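Local coordinates for putative uncharacterized protein (Caulobacter crescentus, PDB 4KWY) that probably takes part in lipopolysaccharide assembly at the outer membrane, as a lipoprotein of the LptE family, at residues Ile13-Ala18 with Tyr44-Ser49; Tyr24-Gln29 with Ala120-Lys125; Leu48-Gln53 with Leu70-Asp75; Val74-Leu79 with Glu86-Arg91. All blocks are in the same frame, centred on the assembly; numbering follows the deposited sequence.

Interaction 1. Residues Ile13-Ala18 with Tyr44-Ser49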
loop_
_atom_site.group_PDB
_atom_site.type_symbol
_atom_site.label_atom_id
_atom_site.label_comp_id
_atom_site.label_asym_id
_atom_site.label_seq_id
_atom_site.Cartn_x
_atom_site.Cartn_y
_atom_site.Cartn_z
ATOM N N ILE A 13 -12.659 0.200 -7.030
ATOM C CA ILE A 13 -11.289 0.656 -7.303
ATOM C C ILE A 13 -10.364 -0.547 -7.590
ATOM O O ILE A 13 -10.137 -1.409 -6.730
ATOM C CB ILE A 13 -10.716 1.552 -6.172
ATOM C CG1 ILE A 13 -11.571 2.813 -5.933
ATOM C CG2 ILE A 13 -9.281 1.930 -6.464
ATOM C CD1 ILE A 13 -11.230 3.603 -4.619
ATOM N N GLU A 14 -9.795 -0.560 -8.791
ATOM C CA GLU A 14 -8.843 -1.581 -9.194
ATOM C C GLU A 14 -7.439 -1.033 -9.037
ATOM O O GLU A 14 -7.082 -0.024 -9.650
ATOM C CB GLU A 14 -9.103 -2.001 -10.625
ATOM C CG GLU A 14 -8.419 -3.289 -11.016
ATOM C CD GLU A 14 -8.786 -3.668 -12.431
ATOM O OE1 GLU A 14 -9.893 -4.217 -12.639
ATOM O OE2 GLU A 14 -7.990 -3.346 -13.341
ATOM N N THR A 15 -6.652 -1.700 -8.209
ATOM C CA THR A 15 -5.293 -1.296 -7.858
ATOM C C THR A 15 -4.317 -1.891 -8.856
ATOM O O THR A 15 -4.366 -3.084 -9.156
ATOM C CB THR A 15 -5.013 -1.655 -6.404
ATOM O OG1 THR A 15 -6.143 -1.231 -5.648
ATOM C CG2 THR A 15 -3.771 -0.964 -5.849
ATOM N N VAL A 16 -3.497 -1.009 -9.429
ATOM C CA VAL A 16 -2.478 -1.268 -10.456
ATOM C C VAL A 16 -1.096 -0.935 -9.866
ATOM O O VAL A 16 -0.868 0.153 -9.327
ATOM C CB VAL A 16 -2.722 -0.465 -11.785
ATOM C CG1 VAL A 16 -1.826 -0.961 -12.912
ATOM C CG2 VAL A 16 -4.180 -0.501 -12.222
ATOM N N ALA A 17 -0.180 -1.863 -10.009
ATOM C CA ALA A 17 1.184 -1.663 -9.577
ATOM C C ALA A 17 2.136 -2.257 -10.596
ATOM O O ALA A 17 1.847 -3.294 -11.221
ATOM C CB ALA A 17 1.408 -2.287 -8.204
ATOM N N ALA A 18 3.272 -1.589 -10.768
ATOM C CA ALA A 18 4.329 -2.084 -11.619
ATOM C C ALA A 18 5.107 -3.175 -10.862
ATOM O O ALA A 18 4.989 -3.277 -9.634
ATOM C CB ALA A 18 5.248 -0.939 -12.020
ATOM N N TYR A 44 -12.619 2.983 -11.045
ATOM C CA TYR A 44 -11.369 3.706 -10.868
ATOM C C TYR A 44 -10.179 2.803 -11.001
ATOM O O TYR A 44 -10.241 1.624 -10.626
ATOM C CB TYR A 44 -11.291 4.379 -9.477
ATOM C CG TYR A 44 -12.399 5.357 -9.190
ATOM C CD1 TYR A 44 -12.378 6.644 -9.726
ATOM C CD2 TYR A 44 -13.477 5.000 -8.385
ATOM C CE1 TYR A 44 -13.412 7.548 -9.481
ATOM C CE2 TYR A 44 -14.513 5.895 -8.127
ATOM C CZ TYR A 44 -14.476 7.168 -8.677
ATOM O OH TYR A 44 -15.513 8.039 -8.449
ATOM N N LYS A 45 -9.057 3.385 -11.472
ATOM C CA LYS A 45 -7.767 2.704 -11.551
ATOM C C LYS A 45 -6.833 3.390 -10.581
ATOM O O LYS A 45 -6.606 4.591 -10.686
ATOM C CB LYS A 45 -7.201 2.672 -12.974
ATOM C CG LYS A 45 -8.023 1.828 -13.946
ATOM C CD LYS A 45 -7.651 0.347 -13.911
ATOM C CE LYS A 45 -8.471 -0.454 -14.895
ATOM N NZ LYS A 45 -7.641 -1.432 -15.649
ATOM N N LEU A 46 -6.377 2.661 -9.569
ATOM C CA LEU A 46 -5.452 3.224 -8.605
ATOM C C LEU A 46 -4.044 2.768 -8.962
ATOM O O LEU A 46 -3.729 1.587 -8.817
ATOM C CB LEU A 46 -5.830 2.852 -7.147
ATOM C CG LEU A 46 -4.863 3.334 -6.059
ATOM C CD1 LEU A 46 -4.792 4.836 -6.010
ATOM C CD2 LEU A 46 -5.249 2.781 -4.706
ATOM N N TYR A 47 -3.196 3.720 -9.399
ATOM C CA TYR A 47 -1.801 3.470 -9.780
ATOM C C TYR A 47 -0.867 3.713 -8.636
ATOM O O TYR A 47 -0.804 4.835 -8.136
ATOM C CB TYR A 47 -1.400 4.360 -10.945
ATOM C CG TYR A 47 -1.761 3.743 -12.251
ATOM C CD1 TYR A 47 -3.000 3.982 -12.835
ATOM C CD2 TYR A 47 -0.849 2.952 -12.944
ATOM C CE1 TYR A 47 -3.308 3.481 -14.096
ATOM C CE2 TYR A 47 -1.160 2.414 -14.185
ATOM C CZ TYR A 47 -2.395 2.675 -14.755
ATOM O OH TYR A 47 -2.698 2.112 -15.972
ATOM N N LEU A 48 -0.104 2.687 -8.254
ATOM C CA LEU A 48 0.826 2.803 -7.146
ATOM C C LEU A 48 2.250 2.931 -7.634
ATOM O O LEU A 48 2.662 2.133 -8.465
ATOM C CB LEU A 48 0.722 1.573 -6.242
ATOM C CG LEU A 48 -0.626 1.198 -5.686
ATOM C CD1 LEU A 48 -0.501 -0.117 -4.972
ATOM C CD2 LEU A 48 -1.141 2.261 -4.724
ATOM N N SER A 49 3.005 3.923 -7.114
ATOM C CA SER A 49 4.431 4.082 -7.443
ATOM C C SER A 49 5.238 3.965 -6.166
ATOM O O SER A 49 5.434 4.939 -5.430
ATOM C CB SER A 49 4.720 5.391 -8.166
ATOM O OG SER A 49 3.984 5.402 -9.369
#
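Glu-14 and Lys-45 sit paired across two parallel strands, the first and last elements of a beta-alpha-beta unit whose helix 21-34 lies between them in the chain. Glu-14 N donates to Tyr-44 O at 2.9 Å, Glu-14 O takes Leu-46 N, Leu-46 O takes Val-16 N at 2.7 Å, and Val-16 O takes Leu-48 N; the bonds alternate between flanking residues of the neighbour, as parallel pairing requires. The Glu-14 side chain starts with CB 3.8 Å from Tyr-44 O. Its CG is anti to the backbone N (chi1 -165°), and the extended chain carries CD to 4.1 Å from Lys-45 CE. At the tip OE2 meets Lys-45 NZ at 3.0 Å in a salt bridge made on the syn side, with the ammonium 35° out of the carboxylate plane. On this same face Val-16 lies alongside Tyr-47, its CB over one face of the phenol ring in a CH-pi contact. The other face, with Ile-13, Thr-15, Leu-46 and Leu-48, is mainly apolar and turned to the helices: Thr-15 packs on Leu-30 and Leu-34, Leu-46 on Leu-130. Thr-15 OG1 is buried there without a partner in the model. The methyl of Thr-15 is closely packed, CG2 lying 3.5 Å from Leu-48 CD1, while Ile-13 CG2 touches Leu-46 CB at 3.6 Å.

Interaction 2. Residues Tyr24-Gln29 with Ala120-Lys125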
loop_
_atom_site.group_PDB
_atom_site.type_symbol
_atom_site.label_atom_id
_atom_site.label_comp_id
_atom_site.label_asym_id
_atom_site.label_seq_id
_atom_site.Cartn_x
_atom_site.Cartn_y
_atom_site.Cartn_z
ATOM N N TYR A 24 3.603 -5.173 -5.136
ATOM C CA TYR A 24 2.897 -6.448 -5.023
ATOM C C TYR A 24 2.234 -6.547 -3.653
ATOM O O TYR A 24 1.045 -6.818 -3.586
ATOM C CB TYR A 24 3.841 -7.645 -5.272
ATOM C CG TYR A 24 3.204 -9.005 -5.043
ATOM C CD1 TYR A 24 2.390 -9.592 -6.013
ATOM C CD2 TYR A 24 3.424 -9.710 -3.860
ATOM C CE1 TYR A 24 1.798 -10.843 -5.805
ATOM C CE2 TYR A 24 2.832 -10.955 -3.636
ATOM C CZ TYR A 24 2.029 -11.525 -4.615
ATOM O OH TYR A 24 1.463 -12.761 -4.386
ATOM N N LEU A 25 2.992 -6.311 -2.569
ATOM C CA LEU A 25 2.485 -6.363 -1.195
ATOM C C LEU A 25 1.417 -5.290 -0.949
ATOM O O LEU A 25 0.373 -5.601 -0.378
ATOM C CB LEU A 25 3.617 -6.230 -0.161
ATOM C CG LEU A 25 4.614 -7.402 -0.008
ATOM C CD1 LEU A 25 5.689 -7.059 1.010
ATOM C CD2 LEU A 25 3.924 -8.703 0.428
ATOM N N LEU A 26 1.662 -4.044 -1.391
ATOM C CA LEU A 26 0.707 -2.951 -1.206
ATOM C C LEU A 26 -0.573 -3.223 -1.970
ATOM O O LEU A 26 -1.637 -3.026 -1.409
ATOM C CB LEU A 26 1.303 -1.570 -1.586
ATOM C CG LEU A 26 0.397 -0.334 -1.363
ATOM C CD1 LEU A 26 -0.188 -0.301 0.024
ATOM C CD2 LEU A 26 1.116 0.915 -1.617
ATOM N N ARG A 27 -0.481 -3.689 -3.225
ATOM C CA ARG A 27 -1.650 -4.005 -4.068
ATOM C C ARG A 27 -2.511 -5.091 -3.406
ATOM O O ARG A 27 -3.731 -4.934 -3.319
ATOM C CB ARG A 27 -1.195 -4.454 -5.467
ATOM C CG ARG A 27 -2.311 -4.524 -6.518
ATOM C CD ARG A 27 -2.065 -5.536 -7.642
ATOM N NE ARG A 27 -0.715 -5.481 -8.223
ATOM C CZ ARG A 27 0.196 -6.456 -8.131
ATOM N NH1 ARG A 27 -0.088 -7.584 -7.485
ATOM N NH2 ARG A 27 1.400 -6.302 -8.671
ATOM N N GLU A 28 -1.856 -6.166 -2.914
ATOM C CA GLU A 28 -2.461 -7.298 -2.213
ATOM C C GLU A 28 -3.201 -6.788 -0.983
ATOM O O GLU A 28 -4.357 -7.155 -0.789
ATOM C CB GLU A 28 -1.366 -8.308 -1.812
ATOM C CG GLU A 28 -1.853 -9.725 -1.558
ATOM C CD GLU A 28 -0.803 -10.708 -1.064
ATOM O OE1 GLU A 28 0.009 -10.337 -0.182
ATOM O OE2 GLU A 28 -0.829 -11.872 -1.527
ATOM N N GLN A 29 -2.569 -5.887 -0.202
ATOM C CA GLN A 29 -3.150 -5.287 0.996
ATOM C C GLN A 29 -4.320 -4.387 0.670
ATOM O O GLN A 29 -5.289 -4.382 1.419
ATOM C CB GLN A 29 -2.088 -4.495 1.781
ATOM C CG GLN A 29 -1.202 -5.345 2.701
ATOM C CD GLN A 29 -2.009 -6.181 3.657
ATOM O OE1 GLN A 29 -2.854 -5.679 4.397
ATOM N NE2 GLN A 29 -1.854 -7.485 3.567
ATOM N N ALA A 120 0.685 -2.987 4.940
ATOM C CA ALA A 120 -0.607 -3.002 5.636
ATOM C C ALA A 120 -0.959 -1.605 6.145
ATOM O O ALA A 120 -2.065 -1.155 5.896
ATOM C CB ALA A 120 -0.577 -4.005 6.778
ATOM N N GLU A 121 -0.006 -0.896 6.763
ATOM C CA GLU A 121 -0.207 0.484 7.249
ATOM C C GLU A 121 -0.349 1.473 6.092
ATOM O O GLU A 121 -1.178 2.372 6.196
ATOM C CB GLU A 121 0.921 0.931 8.197
ATOM C CG GLU A 121 0.735 2.306 8.863
ATOM C CD GLU A 121 -0.573 2.683 9.552
ATOM O OE1 GLU A 121 -1.340 1.779 9.961
ATOM O OE2 GLU A 121 -0.809 3.904 9.717
ATOM N N ALA A 122 0.444 1.323 5.004
ATOM C CA ALA A 122 0.317 2.158 3.805
ATOM C C ALA A 122 -1.061 1.981 3.195
ATOM O O ALA A 122 -1.702 2.984 2.890
ATOM C CB ALA A 122 1.394 1.822 2.793
ATOM N N ALA A 123 -1.554 0.709 3.102
ATOM C CA ALA A 123 -2.876 0.345 2.570
ATOM C C ALA A 123 -3.974 0.976 3.381
ATOM O O ALA A 123 -4.887 1.545 2.805
ATOM C CB ALA A 123 -3.047 -1.157 2.552
ATOM N N ARG A 124 -3.852 0.925 4.715
ATOM C CA ARG A 124 -4.785 1.494 5.673
ATOM C C ARG A 124 -4.878 3.023 5.513
ATOM O O ARG A 124 -5.981 3.547 5.485
ATOM C CB ARG A 124 -4.340 1.109 7.097
ATOM C CG ARG A 124 -5.300 1.501 8.198
ATOM C CD ARG A 124 -4.684 1.214 9.547
ATOM N NE ARG A 124 -5.526 1.657 10.664
ATOM C CZ ARG A 124 -5.884 0.877 11.681
ATOM N NH1 ARG A 124 -5.500 -0.393 11.720
ATOM N NH2 ARG A 124 -6.611 1.366 12.677
ATOM N N LYS A 125 -3.736 3.721 5.381
ATOM C CA LYS A 125 -3.656 5.183 5.191
ATOM C C LYS A 125 -4.294 5.636 3.855
ATOM O O LYS A 125 -5.006 6.629 3.838
ATOM C CB LYS A 125 -2.191 5.645 5.253
ATOM C CG LYS A 125 -1.659 5.794 6.656
ATOM C CD LYS A 125 -0.187 6.059 6.639
ATOM C CE LYS A 125 0.147 7.410 7.210
ATOM N NZ LYS A 125 1.619 7.590 7.364
#
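Gln-29 N donates to Leu-25 O at 3.0 Å, a helical bond that belongs to the turn from which Gln-29 reaches Ala-120 and Ala-123 of the second helix. Between the helices the contact is van der Waals. Gln-29 CB abuts Ala-123 CB at 3.6 Å. Beyond it the chain folds at chi2 (-54°), and the amide lies against Ala-120, with OE1 3.7 Å from Ala-120 CB. The pair belongs to the helical layer of a two-layer alpha/beta fold, in which helices 21-34 and 104-135 pack on one face of the sheet. The axes of 24-29 and 120-125 approach to 8.6 Å with 50° between their directions, and the short alanine side chains suit that spacing. Leu-26, one turn before Gln-29, rests CD1 on Ala-122 CB, 3.8 Å away, and on the backbone of Ala-123, whose N is 3.5 Å from CD1. The same leucine also touches Met-72 and Val-74 of the underlying strand and Ile-126 of helix 104-135.

Interaction 3. Residues Leu48-Gln53 with Leu70-Asp75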
loop_
_atom_site.group_PDB
_atom_site.type_symbol
_atom_site.label_atom_id
_atom_site.label_comp_id
_atom_site.label_asym_id
_atom_site.label_seq_id
_atom_site.Cartn_x
_atom_site.Cartn_y
_atom_site.Cartn_z
ATOM N N LEU A 48 -0.104 2.687 -8.254
ATOM C CA LEU A 48 0.826 2.803 -7.146
ATOM C C LEU A 48 2.250 2.931 -7.634
ATOM O O LEU A 48 2.662 2.133 -8.465
ATOM C CB LEU A 48 0.722 1.573 -6.242
ATOM C CG LEU A 48 -0.626 1.198 -5.686
ATOM C CD1 LEU A 48 -0.501 -0.117 -4.972
ATOM C CD2 LEU A 48 -1.141 2.261 -4.724
ATOM N N SER A 49 3.005 3.923 -7.114
ATOM C CA SER A 49 4.431 4.082 -7.443
ATOM C C SER A 49 5.238 3.965 -6.166
ATOM O O SER A 49 5.434 4.939 -5.430
ATOM C CB SER A 49 4.720 5.391 -8.166
ATOM O OG SER A 49 3.984 5.402 -9.369
ATOM N N VAL A 50 5.637 2.740 -5.869
ATOM C CA VAL A 50 6.440 2.450 -4.694
ATOM C C VAL A 50 7.902 2.660 -5.061
ATOM O O VAL A 50 8.339 2.244 -6.136
ATOM C CB VAL A 50 6.194 1.019 -4.113
ATOM C CG1 VAL A 50 7.032 0.790 -2.842
ATOM C CG2 VAL A 50 4.712 0.800 -3.805
ATOM N N ASN A 51 8.670 3.267 -4.122
ATOM C CA ASN A 51 10.120 3.394 -4.228
ATOM C C ASN A 51 10.660 2.029 -3.793
ATOM O O ASN A 51 10.818 1.754 -2.597
ATOM C CB ASN A 51 10.616 4.555 -3.371
ATOM C CG ASN A 51 12.081 4.833 -3.506
ATOM O OD1 ASN A 51 12.893 3.955 -3.817
ATOM N ND2 ASN A 51 12.451 6.072 -3.259
ATOM N N GLU A 52 10.805 1.136 -4.764
ATOM C CA GLU A 52 11.166 -0.268 -4.564
ATOM C C GLU A 52 12.583 -0.482 -4.037
ATOM O O GLU A 52 12.812 -1.449 -3.289
ATOM C CB GLU A 52 10.973 -1.052 -5.869
ATOM C CG GLU A 52 9.519 -1.173 -6.299
ATOM C CD GLU A 52 8.588 -2.012 -5.444
ATOM O OE1 GLU A 52 9.046 -2.587 -4.430
ATOM O OE2 GLU A 52 7.390 -2.100 -5.801
ATOM N N GLN A 53 13.525 0.404 -4.430
ATOM C CA GLN A 53 14.895 0.297 -3.952
ATOM C C GLN A 53 14.926 0.607 -2.461
ATOM O O GLN A 53 15.508 -0.187 -1.709
ATOM C CB GLN A 53 15.873 1.164 -4.759
ATOM C CG GLN A 53 16.286 0.496 -6.088
ATOM C CD GLN A 53 17.609 0.977 -6.669
ATOM O OE1 GLN A 53 18.581 1.268 -5.954
ATOM N NE2 GLN A 53 17.698 1.004 -7.994
ATOM N N LEU A 70 12.708 0.175 8.033
ATOM C CA LEU A 70 12.298 0.007 6.667
ATOM C C LEU A 70 11.278 1.084 6.326
ATOM O O LEU A 70 10.377 1.372 7.115
ATOM C CB LEU A 70 11.719 -1.385 6.583
ATOM C CG LEU A 70 11.316 -1.897 5.239
ATOM C CD1 LEU A 70 12.480 -2.578 4.552
ATOM C CD2 LEU A 70 10.257 -2.896 5.444
ATOM N N ARG A 71 11.460 1.717 5.171
ATOM C CA ARG A 71 10.608 2.812 4.746
ATOM C C ARG A 71 9.878 2.508 3.454
ATOM O O ARG A 71 10.472 2.061 2.477
ATOM C CB ARG A 71 11.427 4.089 4.596
ATOM C CG ARG A 71 10.560 5.318 4.483
ATOM C CD ARG A 71 11.362 6.548 4.752
ATOM N NE ARG A 71 10.718 7.724 4.175
ATOM C CZ ARG A 71 11.344 8.638 3.444
ATOM N NH1 ARG A 71 12.639 8.514 3.181
ATOM N NH2 ARG A 71 10.679 9.683 2.971
HETATM N N MSE A 72 8.567 2.714 3.481
HETATM C CA MSE A 72 7.759 2.541 2.294
HETATM C C MSE A 72 7.245 3.916 1.880
HETATM O O MSE A 72 6.435 4.523 2.588
HETATM C CB MSE A 72 6.618 1.540 2.478
HETATM C CG MSE A 72 5.822 1.376 1.175
HETATM SE SE MSE A 72 4.434 0.110 1.307
HETATM C CE MSE A 72 5.019 -0.997 -0.075
ATOM N N SER A 73 7.717 4.379 0.711
ATOM C CA SER A 73 7.339 5.649 0.102
ATOM C C SER A 73 6.526 5.359 -1.131
ATOM O O SER A 73 6.974 4.605 -2.004
ATOM C CB SER A 73 8.579 6.453 -0.244
ATOM O OG SER A 73 9.339 6.663 0.928
ATOM N N VAL A 74 5.299 5.899 -1.186
ATOM C CA VAL A 74 4.388 5.629 -2.302
ATOM C C VAL A 74 3.759 6.899 -2.815
ATOM O O VAL A 74 3.081 7.605 -2.076
ATOM C CB VAL A 74 3.239 4.633 -1.921
ATOM C CG1 VAL A 74 2.634 3.982 -3.166
ATOM C CG2 VAL A 74 3.671 3.592 -0.885
ATOM N N ASP A 75 3.899 7.127 -4.100
ATOM C CA ASP A 75 3.172 8.170 -4.817
ATOM C C ASP A 75 2.076 7.452 -5.522
ATOM O O ASP A 75 2.351 6.414 -6.118
ATOM C CB ASP A 75 4.069 8.947 -5.799
ATOM C CG ASP A 75 4.920 9.990 -5.114
ATOM O OD1 ASP A 75 4.355 10.988 -4.619
ATOM O OD2 ASP A 75 6.145 9.815 -5.081
HETATM O O HOH W 1 9.905 3.021 -0.317
#
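Ser-49 and Asp-75 form an antiparallel hydrogen-bonded pair, Ser-49 N to Asp-75 O at 2.8 Å and Asp-75 N to Ser-49 O at 3.0 Å, and pairing runs on through the non-hydrogen-bonded pair Val-50 and Val-74 to a bond from Asn-51 N to Ser-73 O. Asn-51 is the centre of an inverse gamma turn and the N-cap of helix 52-56, where its OD1 accepts Arg-54 N. A water takes over where direct pairing stops, donating to Asn-51 O and Arg-71 O and accepting Ser-73 N at 2.8 Å. Among the side chains Val-50 carries the apolar contact. Its CG2 meets Val-74 CG1 at 3.9 Å, and its CG1 meets the methyl CE of Met-72, a selenomethionine, also at 3.9 Å; a chi3 of -122° swings that methyl round to the valine. On the other face Ser-73 OG is bonded to Asp-93 and Arg-54. Strand 67-80 lies between strand 44-50 and strand 86-99, to which Met-72 is joined by backbone bonds with Val-94. Leu-26 and Leu-30 of helix 21-34 cover Leu-48, and Ala-118 and Ala-122 of helix 104-135 pack on Met-72.

Interaction 4. Residues Val74-Leu79 with Glu86-Arg91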
loop_
_atom_site.group_PDB
_atom_site.type_symbol
_atom_site.label_atom_id
_atom_site.label_comp_id
_atom_site.label_asym_id
_atom_site.label_seq_id
_atom_site.Cartn_x
_atom_site.Cartn_y
_atom_site.Cartn_z
ATOM N N VAL A 74 5.299 5.899 -1.186
ATOM C CA VAL A 74 4.388 5.629 -2.302
ATOM C C VAL A 74 3.759 6.899 -2.815
ATOM O O VAL A 74 3.081 7.605 -2.076
ATOM C CB VAL A 74 3.239 4.633 -1.921
ATOM C CG1 VAL A 74 2.634 3.982 -3.166
ATOM C CG2 VAL A 74 3.671 3.592 -0.885
ATOM N N ASP A 75 3.899 7.127 -4.100
ATOM C CA ASP A 75 3.172 8.170 -4.817
ATOM C C ASP A 75 2.076 7.452 -5.522
ATOM O O ASP A 75 2.351 6.414 -6.118
ATOM C CB ASP A 75 4.069 8.947 -5.799
ATOM C CG ASP A 75 4.920 9.990 -5.114
ATOM O OD1 ASP A 75 4.355 10.988 -4.619
ATOM O OD2 ASP A 75 6.145 9.815 -5.081
ATOM N N TRP A 76 0.832 7.928 -5.418
ATOM C CA TRP A 76 -0.263 7.239 -6.082
ATOM C C TRP A 76 -1.261 8.209 -6.742
ATOM O O TRP A 76 -1.467 9.322 -6.260
ATOM C CB TRP A 76 -0.963 6.279 -5.106
ATOM C CG TRP A 76 -1.367 6.891 -3.807
ATOM C CD1 TRP A 76 -0.639 6.940 -2.651
ATOM C CD2 TRP A 76 -2.619 7.519 -3.523
ATOM N NE1 TRP A 76 -1.364 7.561 -1.659
ATOM C CE2 TRP A 76 -2.585 7.928 -2.165
ATOM C CE3 TRP A 76 -3.771 7.786 -4.292
ATOM C CZ2 TRP A 76 -3.657 8.587 -1.557
ATOM C CZ3 TRP A 76 -4.853 8.398 -3.677
ATOM C CH2 TRP A 76 -4.785 8.807 -2.328
ATOM N N ARG A 77 -1.880 7.746 -7.848
ATOM C CA ARG A 77 -2.883 8.457 -8.667
ATOM C C ARG A 77 -4.151 7.641 -8.796
ATOM O O ARG A 77 -4.075 6.454 -9.121
ATOM C CB ARG A 77 -2.351 8.717 -10.090
ATOM C CG ARG A 77 -1.150 9.579 -10.150
ATOM C CD ARG A 77 -0.675 9.773 -11.562
ATOM N NE ARG A 77 0.786 9.901 -11.540
ATOM C CZ ARG A 77 1.444 11.056 -11.490
ATOM N NH1 ARG A 77 0.787 12.208 -11.549
ATOM N NH2 ARG A 77 2.771 11.069 -11.435
ATOM N N LEU A 78 -5.313 8.282 -8.640
ATOM C CA LEU A 78 -6.605 7.623 -8.821
ATOM C C LEU A 78 -7.187 8.109 -10.127
ATOM O O LEU A 78 -7.345 9.318 -10.315
ATOM C CB LEU A 78 -7.557 7.875 -7.634
ATOM C CG LEU A 78 -8.872 7.059 -7.645
ATOM C CD1 LEU A 78 -8.621 5.582 -7.268
ATOM C CD2 LEU A 78 -9.878 7.650 -6.711
ATOM N N LEU A 79 -7.427 7.192 -11.064
ATOM C CA LEU A 79 -7.966 7.618 -12.353
ATOM C C LEU A 79 -9.383 7.148 -12.573
ATOM O O LEU A 79 -9.811 6.130 -12.020
ATOM C CB LEU A 79 -7.110 7.131 -13.548
ATOM C CG LEU A 79 -5.598 7.158 -13.454
ATOM C CD1 LEU A 79 -5.014 6.623 -14.694
ATOM C CD2 LEU A 79 -5.063 8.558 -13.193
ATOM N N GLU A 86 -7.171 11.857 -14.115
ATOM C CA GLU A 86 -6.742 11.785 -12.732
ATOM C C GLU A 86 -7.776 12.540 -11.901
ATOM O O GLU A 86 -8.000 13.732 -12.133
ATOM C CB GLU A 86 -5.332 12.350 -12.614
ATOM C CG GLU A 86 -4.668 12.117 -11.267
ATOM C CD GLU A 86 -3.553 13.120 -11.038
ATOM O OE1 GLU A 86 -2.515 13.027 -11.734
ATOM O OE2 GLU A 86 -3.766 14.072 -10.252
ATOM N N VAL A 87 -8.468 11.822 -10.997
ATOM C CA VAL A 87 -9.568 12.389 -10.210
ATOM C C VAL A 87 -9.162 12.664 -8.773
ATOM O O VAL A 87 -9.867 13.411 -8.067
ATOM C CB VAL A 87 -10.859 11.520 -10.272
ATOM C CG1 VAL A 87 -11.460 11.545 -11.669
ATOM C CG2 VAL A 87 -10.631 10.090 -9.791
ATOM N N HIS A 88 -8.014 12.088 -8.354
ATOM C CA HIS A 88 -7.436 12.202 -7.015
ATOM C C HIS A 88 -6.031 11.625 -7.010
ATOM O O HIS A 88 -5.730 10.703 -7.771
ATOM C CB HIS A 88 -8.331 11.464 -5.990
ATOM C CG HIS A 88 -8.007 11.733 -4.548
ATOM N ND1 HIS A 88 -7.788 13.024 -4.077
ATOM C CD2 HIS A 88 -7.931 10.872 -3.504
ATOM C CE1 HIS A 88 -7.527 12.895 -2.786
ATOM N NE2 HIS A 88 -7.615 11.621 -2.391
ATOM N N LYS A 89 -5.174 12.157 -6.151
ATOM C CA LYS A 89 -3.811 11.646 -5.982
ATOM C C LYS A 89 -3.348 11.770 -4.493
ATOM O O LYS A 89 -4.088 12.282 -3.629
ATOM C CB LYS A 89 -2.834 12.316 -6.978
ATOM C CG LYS A 89 -2.298 13.699 -6.650
ATOM C CD LYS A 89 -1.289 14.065 -7.729
ATOM C CE LYS A 89 -0.495 15.320 -7.461
ATOM N NZ LYS A 89 0.417 15.655 -8.598
ATOM N N GLY A 90 -2.164 11.242 -4.208
ATOM C CA GLY A 90 -1.591 11.288 -2.876
ATOM C C GLY A 90 -0.163 10.798 -2.814
ATOM O O GLY A 90 0.406 10.309 -3.804
ATOM N N ARG A 91 0.425 10.976 -1.621
ATOM C CA ARG A 91 1.758 10.540 -1.228
ATOM C C ARG A 91 1.612 9.913 0.149
ATOM O O ARG A 91 0.911 10.456 0.994
ATOM C CB ARG A 91 2.766 11.704 -1.267
ATOM C CG ARG A 91 4.155 11.417 -0.660
ATOM C CD ARG A 91 4.972 10.324 -1.347
ATOM N NE ARG A 91 6.224 10.079 -0.624
ATOM C CZ ARG A 91 7.444 10.235 -1.137
ATOM N NH1 ARG A 91 7.599 10.594 -2.404
ATOM N NH2 ARG A 91 8.517 10.013 -0.392
HETATM O O HOH W 2 1.933 12.676 -5.851
#
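The indole of Trp-76 lies flat on the backbone of Lys-89 and Gly-90, with Gly-90 CA 3.8 Å from the centroid of the six-membered ring in a CH-pi contact; the glycine has no side chain to keep the ring off. The edge of the indole points to the face of His-88 in an offset edge-to-face pair, planes at 72°, with Trp-76 CH2 3.9 Å from His-88 CD2. A chi1 of 51° sets CG between the backbone N and the carbonyl carbon, and chi2 (-91°) turns the ring flat against the facing strand of this beta hairpin. Trp-76 NE1 bonds Thr-92 OG1, just past Arg-91, while His-88 stacks on Trp-133 and bonds Asp-129 through NE2, so this face joins helix 104-135. The opposite face is mostly charged and largely exposed, apart from Leu-79. Glu-86 OE1 comes in plane to the guanidinium edge of Arg-77, a weak salt bridge of 3.4 Å to NH1; the poorly ordered Arg-91 bonds Asp-75 OD2 only weakly through NH1, its stronger partner being Asp-93, met through NH2. Backbone bonds join Trp-76 to Gly-90 both ways. Toward the turn a classic beta bulge shifts the register: Leu-78 O accepts Val-87 N at 2.8 Å and, only weakly, His-88 N at 3.5 Å.

In the fold
Interactions 1, 3 and 4 knit neighbouring strands of one mixed sheet, while interaction 2 joins the two helices lying on it and is the most central, its centre about 3 Å from the centre of the chain. Interaction 4 lies farthest out, its centre about 12 Å from that point, with five of its twelve touching residues exposed. Interaction 1 is parallel; the other two strand contacts are antiparallel. Strand 44-50 serves interactions 1 and 3, strand 67-80 serves 3 and 4, and backbone bonds from Lys-45 to Leu-79 and from Tyr-47 to Arg-77 fasten 1 to 4. Leu-26 ties interaction 2 to the sheet. Apolar side chains meet on the helix-facing side, whereas the salt bridges of interactions 1 and 4 occupy the other.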